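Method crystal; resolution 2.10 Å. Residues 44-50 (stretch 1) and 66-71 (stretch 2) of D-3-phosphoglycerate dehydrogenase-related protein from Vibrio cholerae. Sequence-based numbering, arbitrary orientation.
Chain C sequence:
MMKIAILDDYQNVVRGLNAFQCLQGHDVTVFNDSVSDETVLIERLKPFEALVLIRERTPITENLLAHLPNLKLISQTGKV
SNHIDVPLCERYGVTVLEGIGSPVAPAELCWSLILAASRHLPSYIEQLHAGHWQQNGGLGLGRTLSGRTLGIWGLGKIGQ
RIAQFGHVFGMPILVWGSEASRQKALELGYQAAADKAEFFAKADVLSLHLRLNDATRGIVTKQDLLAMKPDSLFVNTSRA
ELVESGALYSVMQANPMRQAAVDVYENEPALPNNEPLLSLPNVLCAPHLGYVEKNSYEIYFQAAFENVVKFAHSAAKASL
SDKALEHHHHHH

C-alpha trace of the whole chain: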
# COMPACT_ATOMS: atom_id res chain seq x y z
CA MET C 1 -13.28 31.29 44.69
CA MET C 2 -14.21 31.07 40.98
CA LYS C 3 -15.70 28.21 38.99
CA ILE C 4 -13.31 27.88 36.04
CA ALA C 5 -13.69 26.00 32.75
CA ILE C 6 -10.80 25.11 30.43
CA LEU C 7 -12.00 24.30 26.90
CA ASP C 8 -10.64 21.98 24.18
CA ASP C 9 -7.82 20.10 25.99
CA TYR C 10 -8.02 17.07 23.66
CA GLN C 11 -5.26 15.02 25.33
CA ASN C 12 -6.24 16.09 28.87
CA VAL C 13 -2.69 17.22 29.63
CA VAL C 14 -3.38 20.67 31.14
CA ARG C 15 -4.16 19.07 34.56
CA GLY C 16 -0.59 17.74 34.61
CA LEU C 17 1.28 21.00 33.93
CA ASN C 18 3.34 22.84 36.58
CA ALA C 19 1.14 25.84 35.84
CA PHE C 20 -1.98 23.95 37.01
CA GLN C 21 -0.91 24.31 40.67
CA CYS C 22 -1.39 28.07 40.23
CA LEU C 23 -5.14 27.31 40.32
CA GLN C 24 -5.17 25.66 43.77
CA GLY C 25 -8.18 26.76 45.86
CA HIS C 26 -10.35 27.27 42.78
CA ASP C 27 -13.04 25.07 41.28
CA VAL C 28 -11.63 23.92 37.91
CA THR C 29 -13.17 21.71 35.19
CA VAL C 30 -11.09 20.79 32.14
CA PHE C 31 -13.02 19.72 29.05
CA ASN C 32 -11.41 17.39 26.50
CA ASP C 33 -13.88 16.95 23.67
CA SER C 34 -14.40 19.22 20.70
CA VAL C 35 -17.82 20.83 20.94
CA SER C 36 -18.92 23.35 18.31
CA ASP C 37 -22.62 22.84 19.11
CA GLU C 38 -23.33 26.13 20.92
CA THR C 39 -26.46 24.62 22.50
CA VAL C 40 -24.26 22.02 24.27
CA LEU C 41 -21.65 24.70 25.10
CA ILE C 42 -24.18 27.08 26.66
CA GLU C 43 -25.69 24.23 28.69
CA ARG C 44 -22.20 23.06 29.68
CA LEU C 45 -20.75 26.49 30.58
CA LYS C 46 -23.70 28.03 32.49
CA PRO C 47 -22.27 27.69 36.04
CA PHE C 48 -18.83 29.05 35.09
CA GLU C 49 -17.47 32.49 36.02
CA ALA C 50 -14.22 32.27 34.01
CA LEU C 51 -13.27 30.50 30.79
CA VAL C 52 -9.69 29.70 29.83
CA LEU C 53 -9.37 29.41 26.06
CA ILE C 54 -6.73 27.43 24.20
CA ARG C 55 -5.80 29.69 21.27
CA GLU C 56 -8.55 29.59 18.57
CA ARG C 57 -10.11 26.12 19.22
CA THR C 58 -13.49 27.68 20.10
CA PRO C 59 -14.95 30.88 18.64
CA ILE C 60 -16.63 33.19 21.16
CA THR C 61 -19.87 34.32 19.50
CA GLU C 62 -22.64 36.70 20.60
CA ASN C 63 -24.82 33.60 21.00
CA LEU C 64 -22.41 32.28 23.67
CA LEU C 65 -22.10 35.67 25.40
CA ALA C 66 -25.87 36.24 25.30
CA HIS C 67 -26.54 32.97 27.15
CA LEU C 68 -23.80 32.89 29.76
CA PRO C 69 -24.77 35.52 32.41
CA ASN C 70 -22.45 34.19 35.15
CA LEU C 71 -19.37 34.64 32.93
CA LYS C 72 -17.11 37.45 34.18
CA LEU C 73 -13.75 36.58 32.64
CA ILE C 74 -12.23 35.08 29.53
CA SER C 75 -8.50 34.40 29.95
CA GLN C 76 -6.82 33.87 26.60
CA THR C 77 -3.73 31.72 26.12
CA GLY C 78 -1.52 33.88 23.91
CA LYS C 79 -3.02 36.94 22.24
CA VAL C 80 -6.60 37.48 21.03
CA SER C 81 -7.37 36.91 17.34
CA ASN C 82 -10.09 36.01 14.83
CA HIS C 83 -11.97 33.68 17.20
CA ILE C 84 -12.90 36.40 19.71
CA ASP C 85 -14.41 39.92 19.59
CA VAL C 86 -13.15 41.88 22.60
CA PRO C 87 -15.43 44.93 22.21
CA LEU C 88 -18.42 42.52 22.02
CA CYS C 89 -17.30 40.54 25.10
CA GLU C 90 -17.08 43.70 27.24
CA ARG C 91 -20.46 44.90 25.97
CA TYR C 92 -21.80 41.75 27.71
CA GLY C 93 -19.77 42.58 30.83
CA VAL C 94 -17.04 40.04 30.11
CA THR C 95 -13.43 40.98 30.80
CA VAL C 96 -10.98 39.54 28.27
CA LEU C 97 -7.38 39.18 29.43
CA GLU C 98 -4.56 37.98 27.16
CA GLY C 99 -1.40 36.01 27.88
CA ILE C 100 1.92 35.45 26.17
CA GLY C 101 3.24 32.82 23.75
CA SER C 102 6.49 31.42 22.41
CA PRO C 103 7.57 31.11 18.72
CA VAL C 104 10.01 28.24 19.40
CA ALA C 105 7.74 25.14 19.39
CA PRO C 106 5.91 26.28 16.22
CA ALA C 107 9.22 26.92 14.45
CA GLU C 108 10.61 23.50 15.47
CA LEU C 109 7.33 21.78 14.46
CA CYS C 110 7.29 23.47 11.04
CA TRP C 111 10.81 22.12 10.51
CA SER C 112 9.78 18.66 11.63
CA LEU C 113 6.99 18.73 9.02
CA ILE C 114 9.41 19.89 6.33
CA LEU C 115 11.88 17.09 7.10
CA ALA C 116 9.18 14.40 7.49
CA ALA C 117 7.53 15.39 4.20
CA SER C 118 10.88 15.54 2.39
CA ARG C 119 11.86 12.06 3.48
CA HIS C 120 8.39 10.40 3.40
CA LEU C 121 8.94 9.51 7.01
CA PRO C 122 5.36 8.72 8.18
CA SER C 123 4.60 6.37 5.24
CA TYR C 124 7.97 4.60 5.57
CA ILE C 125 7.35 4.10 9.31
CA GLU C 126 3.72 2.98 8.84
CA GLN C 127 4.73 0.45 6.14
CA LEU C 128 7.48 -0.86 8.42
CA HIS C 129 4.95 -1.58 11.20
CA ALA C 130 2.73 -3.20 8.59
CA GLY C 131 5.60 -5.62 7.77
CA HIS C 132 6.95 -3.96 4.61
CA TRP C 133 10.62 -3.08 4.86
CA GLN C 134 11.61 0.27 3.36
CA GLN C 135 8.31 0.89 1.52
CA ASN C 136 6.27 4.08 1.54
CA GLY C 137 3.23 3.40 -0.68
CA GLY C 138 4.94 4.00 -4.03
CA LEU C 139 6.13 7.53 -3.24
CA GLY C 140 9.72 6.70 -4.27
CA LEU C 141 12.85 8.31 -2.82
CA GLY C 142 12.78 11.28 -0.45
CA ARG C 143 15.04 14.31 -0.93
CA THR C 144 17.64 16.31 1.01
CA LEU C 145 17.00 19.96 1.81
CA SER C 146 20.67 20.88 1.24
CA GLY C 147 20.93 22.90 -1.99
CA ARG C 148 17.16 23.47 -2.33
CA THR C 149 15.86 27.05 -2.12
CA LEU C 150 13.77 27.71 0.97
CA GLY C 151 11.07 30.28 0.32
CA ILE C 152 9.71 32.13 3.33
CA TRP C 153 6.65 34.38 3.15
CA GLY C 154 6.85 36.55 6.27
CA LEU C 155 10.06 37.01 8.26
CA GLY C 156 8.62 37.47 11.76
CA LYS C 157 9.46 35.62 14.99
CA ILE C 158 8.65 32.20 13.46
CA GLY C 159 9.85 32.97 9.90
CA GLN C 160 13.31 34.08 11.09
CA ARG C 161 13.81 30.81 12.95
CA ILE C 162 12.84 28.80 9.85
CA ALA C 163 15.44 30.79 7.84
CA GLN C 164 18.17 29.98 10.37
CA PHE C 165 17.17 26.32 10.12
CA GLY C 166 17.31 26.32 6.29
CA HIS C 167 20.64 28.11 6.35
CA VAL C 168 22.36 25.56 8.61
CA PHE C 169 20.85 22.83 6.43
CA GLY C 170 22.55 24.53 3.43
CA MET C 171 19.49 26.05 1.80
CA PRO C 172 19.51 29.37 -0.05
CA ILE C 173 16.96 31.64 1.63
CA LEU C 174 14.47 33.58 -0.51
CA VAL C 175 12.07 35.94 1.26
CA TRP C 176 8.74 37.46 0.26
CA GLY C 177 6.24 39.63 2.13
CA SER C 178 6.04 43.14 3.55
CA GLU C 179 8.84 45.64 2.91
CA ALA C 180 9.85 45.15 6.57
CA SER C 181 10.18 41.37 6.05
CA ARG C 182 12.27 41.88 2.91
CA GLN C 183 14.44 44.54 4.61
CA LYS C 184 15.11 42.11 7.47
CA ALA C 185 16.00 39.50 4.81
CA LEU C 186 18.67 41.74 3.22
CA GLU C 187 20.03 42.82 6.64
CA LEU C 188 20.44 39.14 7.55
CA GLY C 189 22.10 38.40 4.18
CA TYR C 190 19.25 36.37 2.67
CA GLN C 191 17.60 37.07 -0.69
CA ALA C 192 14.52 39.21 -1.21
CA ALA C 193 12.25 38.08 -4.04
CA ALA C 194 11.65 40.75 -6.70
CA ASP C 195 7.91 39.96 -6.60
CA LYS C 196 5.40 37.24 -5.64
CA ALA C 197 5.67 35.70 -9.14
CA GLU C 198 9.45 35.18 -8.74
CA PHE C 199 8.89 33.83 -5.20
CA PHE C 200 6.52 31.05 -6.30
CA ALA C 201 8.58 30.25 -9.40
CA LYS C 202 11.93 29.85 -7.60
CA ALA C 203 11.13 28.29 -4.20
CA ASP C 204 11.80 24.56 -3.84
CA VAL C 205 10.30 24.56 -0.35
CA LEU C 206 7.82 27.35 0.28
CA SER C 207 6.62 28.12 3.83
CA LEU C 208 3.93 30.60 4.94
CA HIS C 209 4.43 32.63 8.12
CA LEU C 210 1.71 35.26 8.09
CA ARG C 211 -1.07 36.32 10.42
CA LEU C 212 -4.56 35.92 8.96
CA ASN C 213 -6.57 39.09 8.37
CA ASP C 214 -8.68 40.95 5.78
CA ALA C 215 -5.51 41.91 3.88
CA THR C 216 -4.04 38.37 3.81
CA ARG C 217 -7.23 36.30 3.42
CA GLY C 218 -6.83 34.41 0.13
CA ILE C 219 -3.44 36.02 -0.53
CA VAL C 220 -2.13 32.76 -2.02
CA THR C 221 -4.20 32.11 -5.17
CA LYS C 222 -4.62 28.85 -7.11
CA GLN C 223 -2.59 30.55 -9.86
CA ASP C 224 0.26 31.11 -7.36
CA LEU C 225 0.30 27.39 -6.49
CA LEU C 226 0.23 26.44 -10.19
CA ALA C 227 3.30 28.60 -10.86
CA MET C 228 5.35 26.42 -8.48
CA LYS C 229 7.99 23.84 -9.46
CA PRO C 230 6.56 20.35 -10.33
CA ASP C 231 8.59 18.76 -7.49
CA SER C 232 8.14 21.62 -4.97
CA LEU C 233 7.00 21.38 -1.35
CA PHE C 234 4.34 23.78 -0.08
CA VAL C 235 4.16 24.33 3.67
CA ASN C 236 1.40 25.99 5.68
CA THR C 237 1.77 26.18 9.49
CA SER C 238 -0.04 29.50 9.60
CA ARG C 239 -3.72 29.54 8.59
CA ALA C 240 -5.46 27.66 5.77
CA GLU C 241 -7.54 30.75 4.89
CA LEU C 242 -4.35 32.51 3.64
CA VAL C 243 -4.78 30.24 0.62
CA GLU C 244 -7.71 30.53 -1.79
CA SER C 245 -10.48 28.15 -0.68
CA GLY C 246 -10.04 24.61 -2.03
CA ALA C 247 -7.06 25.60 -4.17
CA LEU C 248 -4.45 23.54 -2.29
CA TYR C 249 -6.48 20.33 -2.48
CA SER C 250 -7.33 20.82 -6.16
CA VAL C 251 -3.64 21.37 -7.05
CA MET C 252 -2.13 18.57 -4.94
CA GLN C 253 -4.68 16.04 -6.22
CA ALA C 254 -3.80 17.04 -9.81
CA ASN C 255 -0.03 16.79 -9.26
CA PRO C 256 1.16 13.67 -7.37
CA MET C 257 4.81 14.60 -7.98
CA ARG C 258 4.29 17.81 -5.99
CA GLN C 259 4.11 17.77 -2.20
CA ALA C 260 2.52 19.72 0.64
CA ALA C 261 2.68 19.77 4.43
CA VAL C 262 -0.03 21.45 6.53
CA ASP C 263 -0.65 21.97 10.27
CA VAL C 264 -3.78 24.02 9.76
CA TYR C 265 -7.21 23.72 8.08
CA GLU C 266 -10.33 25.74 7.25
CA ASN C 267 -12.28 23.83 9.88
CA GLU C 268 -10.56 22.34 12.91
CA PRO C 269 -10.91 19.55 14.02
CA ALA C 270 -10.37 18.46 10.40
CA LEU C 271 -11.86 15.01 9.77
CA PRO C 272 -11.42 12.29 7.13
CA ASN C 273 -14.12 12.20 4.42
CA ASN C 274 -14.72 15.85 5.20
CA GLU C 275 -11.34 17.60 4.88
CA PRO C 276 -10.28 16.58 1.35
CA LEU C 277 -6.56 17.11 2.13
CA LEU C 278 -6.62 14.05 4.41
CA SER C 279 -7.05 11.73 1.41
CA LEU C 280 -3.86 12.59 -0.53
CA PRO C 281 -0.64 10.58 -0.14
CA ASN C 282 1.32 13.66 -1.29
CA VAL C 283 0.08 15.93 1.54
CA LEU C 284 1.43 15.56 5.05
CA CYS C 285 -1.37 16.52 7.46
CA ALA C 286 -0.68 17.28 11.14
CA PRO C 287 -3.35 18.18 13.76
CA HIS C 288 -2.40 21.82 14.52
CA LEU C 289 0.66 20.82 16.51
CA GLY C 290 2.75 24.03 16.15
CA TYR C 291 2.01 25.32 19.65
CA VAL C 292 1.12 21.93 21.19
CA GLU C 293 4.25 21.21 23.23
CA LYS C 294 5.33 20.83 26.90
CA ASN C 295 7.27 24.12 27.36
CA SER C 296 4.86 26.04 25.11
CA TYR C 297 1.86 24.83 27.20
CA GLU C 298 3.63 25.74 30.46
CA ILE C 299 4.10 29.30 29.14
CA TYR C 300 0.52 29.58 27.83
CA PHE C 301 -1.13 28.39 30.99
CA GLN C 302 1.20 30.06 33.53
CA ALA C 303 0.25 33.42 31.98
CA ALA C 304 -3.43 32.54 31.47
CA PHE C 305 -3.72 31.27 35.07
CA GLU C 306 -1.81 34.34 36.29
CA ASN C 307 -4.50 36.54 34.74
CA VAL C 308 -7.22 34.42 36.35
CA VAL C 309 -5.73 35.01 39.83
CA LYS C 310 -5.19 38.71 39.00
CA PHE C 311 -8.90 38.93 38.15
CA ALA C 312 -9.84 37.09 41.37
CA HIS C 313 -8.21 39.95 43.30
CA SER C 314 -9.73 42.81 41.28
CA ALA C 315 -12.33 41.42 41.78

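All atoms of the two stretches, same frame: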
# COMPACT_ATOMS: atom_id res chain seq x y z
N ARG C 44 -23.38 23.53 28.96
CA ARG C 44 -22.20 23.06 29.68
C ARG C 44 -21.54 24.17 30.52
O ARG C 44 -21.10 23.92 31.65
CB ARG C 44 -21.20 22.44 28.68
CG ARG C 44 -19.79 22.23 29.19
CD ARG C 44 -18.89 21.67 28.09
NE ARG C 44 -19.23 20.30 27.74
CZ ARG C 44 -18.58 19.56 26.84
NH1 ARG C 44 -17.53 20.06 26.19
NH2 ARG C 44 -18.98 18.32 26.60
N LEU C 45 -21.50 25.38 29.98
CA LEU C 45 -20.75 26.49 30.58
C LEU C 45 -21.54 27.41 31.52
O LEU C 45 -20.97 28.33 32.11
CB LEU C 45 -20.04 27.32 29.50
CG LEU C 45 -19.07 26.58 28.55
CD1 LEU C 45 -18.55 27.51 27.47
CD2 LEU C 45 -17.93 25.94 29.32
N LYS C 46 -22.85 27.17 31.66
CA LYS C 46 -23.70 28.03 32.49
C LYS C 46 -23.13 28.39 33.87
O LYS C 46 -23.04 29.58 34.20
CB LYS C 46 -25.14 27.50 32.61
CG LYS C 46 -26.05 27.97 31.49
CD LYS C 46 -27.43 28.33 32.00
CE LYS C 46 -28.36 28.68 30.85
NZ LYS C 46 -28.01 29.94 30.13
N PRO C 47 -22.70 27.38 34.67
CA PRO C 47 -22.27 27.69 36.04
C PRO C 47 -20.89 28.35 36.16
O PRO C 47 -20.45 28.65 37.28
CB PRO C 47 -22.25 26.31 36.71
CG PRO C 47 -21.91 25.38 35.60
CD PRO C 47 -22.61 25.94 34.39
N PHE C 48 -20.21 28.57 35.04
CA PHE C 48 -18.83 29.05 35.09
C PHE C 48 -18.70 30.57 35.08
O PHE C 48 -19.44 31.27 34.39
CB PHE C 48 -17.98 28.41 33.99
CG PHE C 48 -17.74 26.95 34.21
CD1 PHE C 48 -16.84 26.51 35.17
CD2 PHE C 48 -18.42 26.00 33.45
CE1 PHE C 48 -16.62 25.16 35.38
CE2 PHE C 48 -18.20 24.64 33.65
CZ PHE C 48 -17.30 24.22 34.61
N GLU C 49 -17.74 31.05 35.86
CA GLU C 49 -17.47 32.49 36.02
C GLU C 49 -16.25 32.95 35.20
O GLU C 49 -16.12 34.13 34.88
CB GLU C 49 -17.27 32.82 37.50
CG GLU C 49 -18.50 32.56 38.37
CD GLU C 49 -18.18 32.54 39.86
OE1 GLU C 49 -17.62 31.53 40.34
OE2 GLU C 49 -18.50 33.53 40.55
N ALA C 50 -15.37 32.01 34.88
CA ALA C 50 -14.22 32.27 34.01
C ALA C 50 -14.02 31.13 33.03
O ALA C 50 -14.18 29.96 33.39
CB ALA C 50 -12.95 32.48 34.84
N ALA C 66 -24.48 35.93 24.97
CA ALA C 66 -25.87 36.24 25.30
C ALA C 66 -26.46 35.27 26.32
O ALA C 66 -27.35 35.63 27.08
CB ALA C 66 -26.73 36.29 24.04
N HIS C 67 -25.94 34.04 26.34
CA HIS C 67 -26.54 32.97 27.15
C HIS C 67 -25.68 32.46 28.27
O HIS C 67 -25.93 31.37 28.80
CB HIS C 67 -26.99 31.84 26.25
CG HIS C 67 -28.05 32.26 25.27
ND1 HIS C 67 -29.32 32.48 25.63
CD2 HIS C 67 -27.97 32.54 23.90
CE1 HIS C 67 -30.03 32.86 24.56
NE2 HIS C 67 -29.21 32.89 23.50
N LEU C 68 -24.67 33.24 28.64
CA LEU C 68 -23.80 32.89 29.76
C LEU C 68 -23.66 34.08 30.73
O LEU C 68 -22.61 34.74 30.76
CB LEU C 68 -22.43 32.41 29.25
CG LEU C 68 -22.38 31.08 28.47
CD1 LEU C 68 -21.00 30.86 27.88
CD2 LEU C 68 -22.79 29.90 29.33
N PRO C 69 -24.72 34.34 31.53
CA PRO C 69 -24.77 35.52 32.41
C PRO C 69 -23.84 35.48 33.63
O PRO C 69 -23.54 36.53 34.20
CB PRO C 69 -26.24 35.54 32.86
CG PRO C 69 -26.66 34.12 32.80
CD PRO C 69 -25.96 33.55 31.61
N ASN C 70 -23.40 34.29 34.04
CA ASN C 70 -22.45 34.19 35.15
C ASN C 70 -20.99 34.41 34.74
O ASN C 70 -20.12 34.55 35.60
CB ASN C 70 -22.60 32.85 35.89
CG ASN C 70 -24.01 32.60 36.37
OD1 ASN C 70 -24.70 33.51 36.84
ND2 ASN C 70 -24.45 31.35 36.27
N LEU C 71 -20.73 34.43 33.44
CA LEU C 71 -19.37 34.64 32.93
C LEU C 71 -18.86 36.05 33.19
O LEU C 71 -19.48 37.03 32.77
CB LEU C 71 -19.30 34.32 31.43
CG LEU C 71 -17.91 34.30 30.76
CD1 LEU C 71 -16.98 33.29 31.41
CD2 LEU C 71 -18.03 34.05 29.27
O HOH W 1 -23.24 31.80 32.72

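Two turns meet here, with no strand pairing between them. Stretch 1 leaves a helix through a type I turn from Leu-45 to Phe-48, closed by Phe-48 N to Leu-45 O at 3.0 Å; stretch 2 makes its own type I turn from Leu-68 to Leu-71, closed by Leu-71 N to Leu-68 O at 3.3 Å. The backbones draw together along the chain, from 5.6 Å between the CA atoms of Lys-46 and Leu-68 to 4.2 Å between those of Glu-49 and Leu-71.

Ala-66 lies too far away to take part. His-67 contributes through its backbone: its O accepts a hydrogen bond from Lys-46 NZ at 2.9 Å, while its ring leads away from stretch 1. The long, flexible lysine chain suits this task, carrying a charged donor across to a carbonyl.

Leu-68 supplies the apolar contact. Its CD2 lies 3.8 Å from Leu-45 CB and 3.5 Å from Leu-45 C, so the branched side chain packs against both side chain and backbone at the start of the first turn. Pro-69 follows at the second position of its turn, where the ring-restrained phi of -71° fits type I geometry.

Asn-70 is the main polar link. Its CB points toward stretch 1, and its amide ND2 donates to Lys-46 O at 3.1 Å. The same carbonyl accepts from a water at 2.7 Å (Lys-46 O to water O), and that water accepts from Asn-70 N at 2.8 Å (N to water O), so side chain and backbone of one residue both serve Lys-46 O. Asn-70 O also receives a CA-H...O contact from Glu-49 CA at 3.4 Å, which accompanies the close backbone approach.

Leu-71 starts away from stretch 1, but its end returns: CD1 reaches Ala-50 CA at 3.9 Å, covering buried backbone with a methyl group.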